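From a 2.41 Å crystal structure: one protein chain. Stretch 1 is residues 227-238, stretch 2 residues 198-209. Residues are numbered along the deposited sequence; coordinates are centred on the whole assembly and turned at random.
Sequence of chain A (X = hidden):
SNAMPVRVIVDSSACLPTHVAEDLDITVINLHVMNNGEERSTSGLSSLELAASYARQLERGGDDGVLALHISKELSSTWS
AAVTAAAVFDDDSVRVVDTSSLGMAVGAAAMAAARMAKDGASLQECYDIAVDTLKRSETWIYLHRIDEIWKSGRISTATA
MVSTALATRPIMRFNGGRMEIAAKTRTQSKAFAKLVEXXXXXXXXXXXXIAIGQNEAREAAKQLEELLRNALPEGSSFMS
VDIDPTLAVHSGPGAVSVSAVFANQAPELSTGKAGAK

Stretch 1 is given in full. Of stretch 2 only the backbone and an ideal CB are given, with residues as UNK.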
# COMPACT_ATOMS: atom_id res chain seq x y z
N LEU A 227 14.28 -14.37 8.06
CA LEU A 227 15.50 -13.73 7.56
C LEU A 227 15.61 -12.28 8.04
O LEU A 227 16.67 -11.86 8.51
CB LEU A 227 15.61 -13.80 6.04
CG LEU A 227 15.97 -15.16 5.42
CD1 LEU A 227 15.84 -15.06 3.90
CD2 LEU A 227 17.35 -15.70 5.85
N LEU A 228 14.50 -11.54 7.97
CA LEU A 228 14.45 -10.12 8.33
C LEU A 228 14.60 -9.88 9.85
O LEU A 228 15.26 -8.93 10.26
CB LEU A 228 13.14 -9.47 7.81
CG LEU A 228 13.00 -9.21 6.29
CD1 LEU A 228 11.57 -8.87 5.88
CD2 LEU A 228 13.93 -8.12 5.78
N ARG A 229 13.94 -10.72 10.66
CA ARG A 229 14.19 -10.80 12.11
C ARG A 229 15.68 -10.87 12.48
O ARG A 229 16.14 -10.09 13.31
CB ARG A 229 13.51 -12.02 12.72
CG ARG A 229 12.09 -11.78 13.05
CD ARG A 229 11.44 -12.87 13.87
NE ARG A 229 10.00 -12.63 13.83
CZ ARG A 229 9.37 -11.72 14.55
NH1 ARG A 229 10.04 -10.98 15.43
NH2 ARG A 229 8.06 -11.55 14.42
N ASN A 230 16.41 -11.80 11.88
CA ASN A 230 17.83 -11.90 12.19
C ASN A 230 18.61 -10.69 11.75
O ASN A 230 19.58 -10.33 12.38
CB ASN A 230 18.47 -13.14 11.54
CG ASN A 230 17.72 -14.42 11.88
OD1 ASN A 230 17.16 -14.57 12.98
ND2 ASN A 230 17.68 -15.34 10.91
N ALA A 231 18.21 -10.06 10.66
CA ALA A 231 19.05 -9.02 10.10
C ALA A 231 18.74 -7.58 10.57
O ALA A 231 19.62 -6.72 10.57
CB ALA A 231 19.09 -9.12 8.61
N LEU A 232 17.50 -7.32 10.97
CA LEU A 232 17.07 -5.96 11.27
C LEU A 232 17.37 -5.61 12.71
O LEU A 232 17.40 -6.51 13.54
CB LEU A 232 15.58 -5.80 10.96
CG LEU A 232 15.25 -5.05 9.66
CD1 LEU A 232 16.34 -5.20 8.60
CD2 LEU A 232 13.91 -5.48 9.11
N PRO A 233 17.55 -4.30 13.02
CA PRO A 233 17.92 -3.93 14.40
C PRO A 233 16.90 -4.40 15.43
O PRO A 233 15.70 -4.45 15.14
CB PRO A 233 17.98 -2.40 14.37
CG PRO A 233 18.21 -2.06 12.95
CD PRO A 233 17.45 -3.09 12.17
N GLU A 234 17.38 -4.75 16.62
CA GLU A 234 16.54 -5.24 17.70
C GLU A 234 15.41 -4.28 17.99
O GLU A 234 15.60 -3.07 17.91
CB GLU A 234 17.37 -5.41 18.97
CG GLU A 234 18.21 -6.65 19.00
CD GLU A 234 19.21 -6.63 20.15
OE1 GLU A 234 18.83 -6.20 21.28
OE2 GLU A 234 20.37 -7.03 19.92
N GLY A 235 14.26 -4.84 18.36
CA GLY A 235 13.06 -4.06 18.64
C GLY A 235 12.23 -3.73 17.41
O GLY A 235 11.38 -2.86 17.48
N SER A 236 12.49 -4.39 16.28
CA SER A 236 11.67 -4.19 15.07
C SER A 236 10.39 -5.00 15.18
O SER A 236 10.37 -6.04 15.82
CB SER A 236 12.46 -4.61 13.84
OG SER A 236 13.47 -3.67 13.54
N SER A 237 9.29 -4.56 14.58
CA SER A 237 8.08 -5.39 14.70
C SER A 237 7.60 -5.90 13.37
O SER A 237 7.85 -5.28 12.34
CB SER A 237 6.95 -4.69 15.46
OG SER A 237 6.83 -3.35 15.06
N PHE A 238 6.92 -7.04 13.40
CA PHE A 238 6.57 -7.73 12.17
C PHE A 238 5.12 -8.10 12.12
O PHE A 238 4.59 -8.73 13.01
CB PHE A 238 7.46 -8.95 11.94
CG PHE A 238 8.93 -8.61 11.83
CD1 PHE A 238 9.56 -8.59 10.58
CD2 PHE A 238 9.67 -8.28 12.98
CE1 PHE A 238 10.92 -8.25 10.48
CE2 PHE A 238 11.02 -7.93 12.89
CZ PHE A 238 11.66 -7.92 11.65
N UNK A 198 18.98 -4.76 1.33
CA UNK A 198 18.46 -3.41 1.14
C UNK A 198 17.75 -2.85 2.38
O UNK A 198 17.99 -1.68 2.75
CB UNK A 198 17.49 -3.40 -0.05
N UNK A 199 16.91 -3.66 3.02
CA UNK A 199 16.16 -3.17 4.19
C UNK A 199 17.12 -2.89 5.34
O UNK A 199 17.00 -1.87 6.02
CB UNK A 199 15.10 -4.18 4.62
N UNK A 200 18.08 -3.78 5.51
CA UNK A 200 19.12 -3.60 6.50
C UNK A 200 19.90 -2.31 6.30
O UNK A 200 20.05 -1.55 7.25
CB UNK A 200 20.08 -4.79 6.47
N UNK A 201 20.40 -2.04 5.09
CA UNK A 201 21.07 -0.75 4.83
C UNK A 201 20.14 0.41 5.22
O UNK A 201 20.58 1.36 5.84
CB UNK A 201 21.47 -0.64 3.36
N UNK A 202 18.87 0.31 4.81
CA UNK A 202 17.91 1.40 4.92
C UNK A 202 17.47 1.67 6.35
O UNK A 202 17.14 2.82 6.69
CB UNK A 202 16.68 1.09 4.06
N UNK A 203 17.46 0.62 7.17
CA UNK A 203 17.19 0.70 8.60
C UNK A 203 18.20 1.61 9.31
O UNK A 203 17.85 2.38 10.21
CB UNK A 203 17.22 -0.70 9.22
N UNK A 204 19.47 1.47 8.92
CA UNK A 204 20.58 2.28 9.42
C UNK A 204 20.71 2.17 10.96
O UNK A 204 20.81 3.19 11.68
CB UNK A 204 20.38 3.74 9.01
N UNK A 205 20.65 0.93 11.46
CA UNK A 205 20.79 0.64 12.88
C UNK A 205 19.59 0.96 13.76
O UNK A 205 19.65 0.80 14.97
CB UNK A 205 22.00 1.41 13.42
N UNK A 206 18.49 1.39 13.15
CA UNK A 206 17.29 1.72 13.92
C UNK A 206 16.19 0.69 13.66
O UNK A 206 16.07 0.22 12.55
CB UNK A 206 16.80 3.13 13.57
N UNK A 207 15.40 0.35 14.70
CA UNK A 207 14.24 -0.53 14.60
C UNK A 207 13.28 -0.08 13.51
O UNK A 207 13.12 1.10 13.28
CB UNK A 207 13.51 -0.59 15.94
N UNK A 208 12.66 -1.04 12.86
CA UNK A 208 11.84 -0.81 11.71
C UNK A 208 10.48 -1.41 12.01
O UNK A 208 10.36 -2.39 12.73
CB UNK A 208 12.46 -1.40 10.44
N UNK A 209 9.44 -0.86 11.43
CA UNK A 209 8.18 -1.58 11.44
C UNK A 209 7.94 -2.26 10.07
O UNK A 209 8.03 -1.61 9.04
CB UNK A 209 7.03 -0.63 11.78

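Positions 198, 201 and 202 have nothing of stretch 1 within 5.5 Å of CB, so the contact sets no preference; they are L198, I201 and R202, the last hydrogen-bonded elsewhere in the structure.

At 199 the CA-to-CB bond points toward stretch 1, and the ideal CB already sits 4.3 Å from both L228 CD2 and L232 CD1. Two leucine methyls at van der Waals distance call for a small apolar group. The residue is A199, whose CB keeps both apolar contacts.

The CB of 200 points sideways, 4.3 Å from L232 CD1 and 4.6 Å from A231 O. A long side chain could run along the end of the helix of stretch 1, and a donor might seek the carbonyl, so glutamine, lysine, arginine or methionine would all be reasonable. Q200 is found, extended through chi1 and chi2 (both t). Its OE1 lies 3.1 Å from A231 CB; OE1 and A231 O, 3.3 Å apart, are two acceptors and form no hydrogen bond.

Position 203 again points toward stretch 1, its ideal CB 3.8 Å from P233 CD. A small residue suits this close approach, and A203 packs its methyl against the proline ring.

Position 204 leaves the helix with positive phi (58°) and points away, which favours glycine, asparagine or aspartate; it is D204. At 205, phi is 76° within a type I' turn from 203 to 206, which favours glycine, and G205 is present. Its C lies 3.4 Å from P233 CG. Position 206 points away and could take many polar residues; in E206 the backbone O meets P233 CG at 3.2 Å.

At 207, phi of -53° and psi of 146° are compatible with proline, and the ideal CB lies 3.5 Å from G235 O and 3.9 Å from S236 OG. Proline or another compact residue would fit. P207 places its CD 4.3 Å from P233 CB.

The backbone fixes 208: its N donates to S236 OG (2.8 Å), while S237 N donates to the O of 208 (3.0 Å). With L232 CD2 4.5 Å from the ideal CB, a branched apolar residue is expected. V208 sets CG2 4.0 Å from L232 CG and 4.3 Å from P233 CD.

Position 209 pairs with S237 in a parallel bridge, both side chains on the same face. Beta-branched or aromatic residues would suit; F209 brings its ring edge to S237, CD1 to OG 3.4 Å.

Stretch 2, residues 198-209: LAQIRADGEPVF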
# COMPACT_ATOMS: atom_id res chain seq x y z
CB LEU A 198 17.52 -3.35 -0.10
CG LEU A 198 18.14 -3.71 -1.47
CD1 LEU A 198 17.07 -3.94 -2.51
CD2 LEU A 198 19.23 -2.66 -1.99
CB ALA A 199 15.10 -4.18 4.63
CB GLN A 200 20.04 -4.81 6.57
CG GLN A 200 20.82 -4.80 7.84
CD GLN A 200 21.69 -6.02 8.05
OE1 GLN A 200 21.28 -7.15 7.77
NE2 GLN A 200 22.92 -5.79 8.56
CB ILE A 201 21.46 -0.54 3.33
CG1 ILE A 201 22.09 -1.80 2.67
CG2 ILE A 201 22.28 0.74 3.14
CD1 ILE A 201 23.41 -2.19 3.12
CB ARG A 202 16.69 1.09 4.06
CG ARG A 202 15.54 2.10 4.09
CD ARG A 202 15.90 3.46 3.48
NE ARG A 202 14.77 4.37 3.57
CZ ARG A 202 14.45 5.08 4.66
NH1 ARG A 202 15.17 4.98 5.75
NH2 ARG A 202 13.39 5.88 4.65
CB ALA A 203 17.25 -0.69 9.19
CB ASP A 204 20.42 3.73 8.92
CG ASP A 204 21.69 4.54 9.08
OD1 ASP A 204 22.77 4.07 8.66
OD2 ASP A 204 21.60 5.66 9.64
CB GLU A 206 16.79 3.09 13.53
CG GLU A 206 17.85 4.12 13.56
CD GLU A 206 17.80 4.92 14.81
OE1 GLU A 206 18.11 4.38 15.90
OE2 GLU A 206 17.45 6.11 14.70
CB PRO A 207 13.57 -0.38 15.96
CG PRO A 207 14.21 0.86 16.59
CD PRO A 207 15.60 0.80 16.09
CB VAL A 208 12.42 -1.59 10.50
CG1 VAL A 208 11.70 -1.19 9.21
CG2 VAL A 208 13.93 -1.34 10.37
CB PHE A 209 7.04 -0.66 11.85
CG PHE A 209 5.67 -1.21 11.53
CD1 PHE A 209 5.01 -2.02 12.45
CD2 PHE A 209 5.05 -0.92 10.32
CE1 PHE A 209 3.73 -2.51 12.17
CE2 PHE A 209 3.78 -1.42 10.04
CZ PHE A 209 3.12 -2.23 10.97
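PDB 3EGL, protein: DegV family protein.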